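Endo-b-1,4-glucanase (Nasutitermes takasagoensis, PDB 1KS8) probably hydrolyses internal beta-1,4-glucosidic linkages in cellulose and related beta-glucans, as a family 9 endoglucanase with an (alpha/alpha)6 fold. Local coordinates at residues A66-I77 / E154-V165. Sequence-based numbering, arbitrary orientation.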
loop_
_atom_site.group_PDB
_atom_site.type_symbol
_atom_site.label_atom_id
_atom_site.label_comp_id
_atom_site.label_asym_id
_atom_site.label_seq_id
_atom_site.Cartn_x
_atom_site.Cartn_y
_atom_site.Cartn_z
ATOM N N ALA A 66 -2.833 1.988 5.777
ATOM C CA ALA A 66 -2.925 3.423 5.535
ATOM C C ALA A 66 -1.959 3.819 4.423
ATOM O O ALA A 66 -2.312 4.590 3.529
ATOM C CB ALA A 66 -2.610 4.193 6.816
ATOM N N TYR A 67 -0.741 3.288 4.485
ATOM C CA TYR A 67 0.268 3.563 3.468
ATOM C C TYR A 67 -0.280 3.165 2.098
ATOM O O TYR A 67 -0.157 3.904 1.119
ATOM C CB TYR A 67 1.539 2.762 3.757
ATOM C CG TYR A 67 2.450 2.626 2.557
ATOM C CD1 TYR A 67 3.311 3.662 2.183
ATOM C CD2 TYR A 67 2.405 1.488 1.757
ATOM C CE1 TYR A 67 4.099 3.564 1.035
ATOM C CE2 TYR A 67 3.184 1.381 0.612
ATOM C CZ TYR A 67 4.025 2.419 0.255
ATOM O OH TYR A 67 4.776 2.317 -0.893
ATOM N N THR A 68 -0.887 1.985 2.036
ATOM C CA THR A 68 -1.452 1.488 0.790
ATOM C C THR A 68 -2.478 2.477 0.253
ATOM O O THR A 68 -2.458 2.835 -0.927
ATOM C CB THR A 68 -2.133 0.121 1.004
ATOM O OG1 THR A 68 -1.142 -0.861 1.332
ATOM C CG2 THR A 68 -2.877 -0.312 -0.254
ATOM N N ALA A 69 -3.372 2.918 1.131
ATOM C CA ALA A 69 -4.410 3.865 0.746
ATOM C C ALA A 69 -3.832 5.178 0.227
ATOM O O ALA A 69 -4.302 5.712 -0.773
ATOM C CB ALA A 69 -5.336 4.129 1.928
ATOM N N THR A 70 -2.814 5.699 0.902
ATOM C CA THR A 70 -2.205 6.956 0.477
ATOM C C THR A 70 -1.594 6.842 -0.914
ATOM O O THR A 70 -1.819 7.696 -1.763
ATOM C CB THR A 70 -1.103 7.414 1.457
ATOM O OG1 THR A 70 -1.637 7.439 2.783
ATOM C CG2 THR A 70 -0.611 8.818 1.096
ATOM N N VAL A 71 -0.823 5.787 -1.144
ATOM C CA VAL A 71 -0.177 5.601 -2.437
ATOM C C VAL A 71 -1.188 5.348 -3.558
ATOM O O VAL A 71 -1.020 5.848 -4.674
ATOM C CB VAL A 71 0.869 4.466 -2.356
ATOM C CG1 VAL A 71 1.452 4.178 -3.733
ATOM C CG2 VAL A 71 1.984 4.881 -1.396
ATOM N N LEU A 72 -2.243 4.591 -3.273
ATOM C CA LEU A 72 -3.253 4.352 -4.296
ATOM C C LEU A 72 -3.947 5.671 -4.639
ATOM O O LEU A 72 -4.161 5.976 -5.810
ATOM C CB LEU A 72 -4.287 3.323 -3.820
ATOM C CG LEU A 72 -3.822 1.865 -3.725
ATOM C CD1 LEU A 72 -5.007 1.007 -3.316
ATOM C CD2 LEU A 72 -3.256 1.388 -5.066
ATOM N N ALA A 73 -4.290 6.457 -3.620
ATOM C CA ALA A 73 -4.952 7.740 -3.851
ATOM C C ALA A 73 -4.017 8.685 -4.608
ATOM O O ALA A 73 -4.442 9.415 -5.500
ATOM C CB ALA A 73 -5.367 8.365 -2.517
ATOM N N TRP A 74 -2.741 8.660 -4.244
ATOM C CA TRP A 74 -1.728 9.502 -4.875
ATOM C C TRP A 74 -1.696 9.257 -6.386
ATOM O O TRP A 74 -1.684 10.200 -7.181
ATOM C CB TRP A 74 -0.373 9.187 -4.238
ATOM C CG TRP A 74 0.773 10.085 -4.595
ATOM C CD1 TRP A 74 0.723 11.283 -5.253
ATOM C CD2 TRP A 74 2.145 9.870 -4.254
ATOM N NE1 TRP A 74 1.985 11.828 -5.336
ATOM C CE2 TRP A 74 2.876 10.980 -4.731
ATOM C CE3 TRP A 74 2.829 8.844 -3.588
ATOM C CZ2 TRP A 74 4.261 11.093 -4.562
ATOM C CZ3 TRP A 74 4.206 8.957 -3.420
ATOM C CH2 TRP A 74 4.905 10.074 -3.905
ATOM N N GLY A 75 -1.695 7.988 -6.784
ATOM C CA GLY A 75 -1.674 7.661 -8.198
ATOM C C GLY A 75 -2.969 8.052 -8.888
ATOM O O GLY A 75 -2.967 8.440 -10.055
ATOM N N LEU A 76 -4.079 7.941 -8.163
ATOM C CA LEU A 76 -5.392 8.294 -8.694
ATOM C C LEU A 76 -5.478 9.790 -8.968
ATOM O O LEU A 76 -6.180 10.225 -9.884
ATOM C CB LEU A 76 -6.489 7.908 -7.699
ATOM C CG LEU A 76 -7.375 6.712 -8.047
ATOM C CD1 LEU A 76 -8.364 6.483 -6.913
ATOM C CD2 LEU A 76 -8.115 6.968 -9.351
ATOM N N ILE A 77 -4.771 10.574 -8.164
ATOM C CA ILE A 77 -4.769 12.024 -8.320
ATOM C C ILE A 77 -3.871 12.483 -9.469
ATOM O O ILE A 77 -4.306 13.233 -10.343
ATOM C CB ILE A 77 -4.296 12.718 -7.021
ATOM C CG1 ILE A 77 -5.280 12.424 -5.884
ATOM C CG2 ILE A 77 -4.165 14.223 -7.250
ATOM C CD1 ILE A 77 -4.749 12.779 -4.504
ATOM N N GLU A 154 0.190 8.553 8.933
ATOM C CA GLU A 154 -0.030 7.933 7.633
ATOM C C GLU A 154 -1.518 7.875 7.329
ATOM O O GLU A 154 -1.931 8.055 6.187
ATOM C CB GLU A 154 0.559 6.522 7.588
ATOM C CG GLU A 154 0.543 5.897 6.193
ATOM C CD GLU A 154 1.341 6.708 5.183
ATOM O OE1 GLU A 154 2.515 7.021 5.476
ATOM O OE2 GLU A 154 0.804 7.033 4.100
ATOM N N THR A 155 -2.325 7.626 8.355
ATOM C CA THR A 155 -3.767 7.563 8.162
ATOM C C THR A 155 -4.304 8.947 7.799
ATOM O O THR A 155 -5.182 9.073 6.947
ATOM C CB THR A 155 -4.473 7.019 9.419
ATOM O OG1 THR A 155 -3.926 5.732 9.741
ATOM C CG2 THR A 155 -5.971 6.865 9.168
ATOM N N ALA A 156 -3.767 9.986 8.435
ATOM C CA ALA A 156 -4.197 11.347 8.127
ATOM C C ALA A 156 -3.850 11.658 6.666
ATOM O O ALA A 156 -4.627 12.294 5.951
ATOM C CB ALA A 156 -3.508 12.335 9.053
ATOM N N ALA A 157 -2.681 11.199 6.226
ATOM C CA ALA A 157 -2.245 11.417 4.852
ATOM C C ALA A 157 -3.185 10.711 3.880
ATOM O O ALA A 157 -3.584 11.280 2.864
ATOM C CB ALA A 157 -0.822 10.902 4.664
ATOM N N ALA A 158 -3.540 9.469 4.197
ATOM C CA ALA A 158 -4.434 8.698 3.343
ATOM C C ALA A 158 -5.789 9.388 3.231
ATOM O O ALA A 158 -6.359 9.490 2.144
ATOM C CB ALA A 158 -4.608 7.285 3.901
ATOM N N LEU A 159 -6.299 9.865 4.362
ATOM C CA LEU A 159 -7.591 10.540 4.383
ATOM C C LEU A 159 -7.547 11.852 3.603
ATOM O O LEU A 159 -8.478 12.171 2.859
ATOM C CB LEU A 159 -8.022 10.786 5.829
ATOM C CG LEU A 159 -8.344 9.509 6.613
ATOM C CD1 LEU A 159 -8.433 9.832 8.096
ATOM C CD2 LEU A 159 -9.645 8.908 6.113
ATOM N N ALA A 160 -6.461 12.601 3.761
ATOM C CA ALA A 160 -6.313 13.867 3.053
ATOM C C ALA A 160 -6.204 13.613 1.554
ATOM O O ALA A 160 -6.832 14.301 0.750
ATOM C CB ALA A 160 -5.079 14.613 3.556
ATOM N N ALA A 161 -5.414 12.614 1.174
ATOM C CA ALA A 161 -5.259 12.284 -0.238
ATOM C C ALA A 161 -6.613 11.853 -0.797
ATOM O O ALA A 161 -7.005 12.264 -1.892
ATOM C CB ALA A 161 -4.233 11.169 -0.410
ATOM N N ALA A 162 -7.332 11.031 -0.039
ATOM C CA ALA A 162 -8.642 10.569 -0.478
ATOM C C ALA A 162 -9.625 11.731 -0.618
ATOM O O ALA A 162 -10.474 11.722 -1.508
ATOM C CB ALA A 162 -9.190 9.532 0.499
ATOM N N SER A 163 -9.516 12.736 0.248
ATOM C CA SER A 163 -10.434 13.872 0.167
ATOM C C SER A 163 -10.277 14.579 -1.176
ATOM O O SER A 163 -11.238 15.128 -1.713
ATOM C CB SER A 163 -10.200 14.856 1.324
ATOM O OG SER A 163 -9.029 15.632 1.142
ATOM N N ILE A 164 -9.065 14.557 -1.721
ATOM C CA ILE A 164 -8.802 15.175 -3.017
ATOM C C ILE A 164 -9.444 14.318 -4.109
ATOM O O ILE A 164 -10.091 14.827 -5.022
ATOM C CB ILE A 164 -7.282 15.296 -3.279
ATOM C CG1 ILE A 164 -6.656 16.238 -2.248
ATOM C CG2 ILE A 164 -7.027 15.807 -4.694
ATOM C CD1 ILE A 164 -5.140 16.267 -2.280
ATOM N N VAL A 165 -9.272 13.006 -3.999
ATOM C CA VAL A 165 -9.839 12.079 -4.967
ATOM C C VAL A 165 -11.350 12.263 -5.122
ATOM O O VAL A 165 -11.876 12.247 -6.235
ATOM C CB VAL A 165 -9.561 10.609 -4.550
ATOM C CG1 VAL A 165 -10.378 9.648 -5.405
ATOM C CG2 VAL A 165 -8.080 10.304 -4.688
HETATM O O HOH W 1 -6.478 7.174 0.644
#
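Glu154 OE2 lies 2.8 Å from Thr70 OG1 between helices 62-78 and 149-165, at a largely buried contact, and it also accepts a hydrogen bond from the indole NH of Trp217. Ala66 O, one turn back from Thr70, lies 3.0 Å from the same OG1. An extended first torsion (chi1 -172°) lays Glu154 CG against Tyr67 N at 3.4 Å, and a bend at chi2 (60°) then turns the carboxylate toward Thr70 OG1. Its other oxygen, OE1, forms a salt bridge with Lys256 and sits close to Glu214, a calcium ligand in another structure of this protein. With an alanine here, Lys256 and the Trp217 indole NH would probably lose their acidic partner, and Thr70 OG1 its mate across the contact.

Beside this polar group the backbones come nearest, Thr70 CA to Ala158 CA 4.0 Å, and the helices run in the same direction, inclined at 27°. Ala69 CB meets Ala158 CB at 3.8 Å, and one turn on Ala73 CB meets Ala161 CB at 3.7 Å, while a water donates to Ala158 O and, weakly, to Ala69 O. Further along, Ile77 crosses Ile164 at about a right angle. Within the (alpha/alpha)6 barrel, alanine packing thus brings the helices close; Lys256 would offset the charge of Glu154, yet with Glu214 so near, at pH 2.5, the two acids may well share a proton.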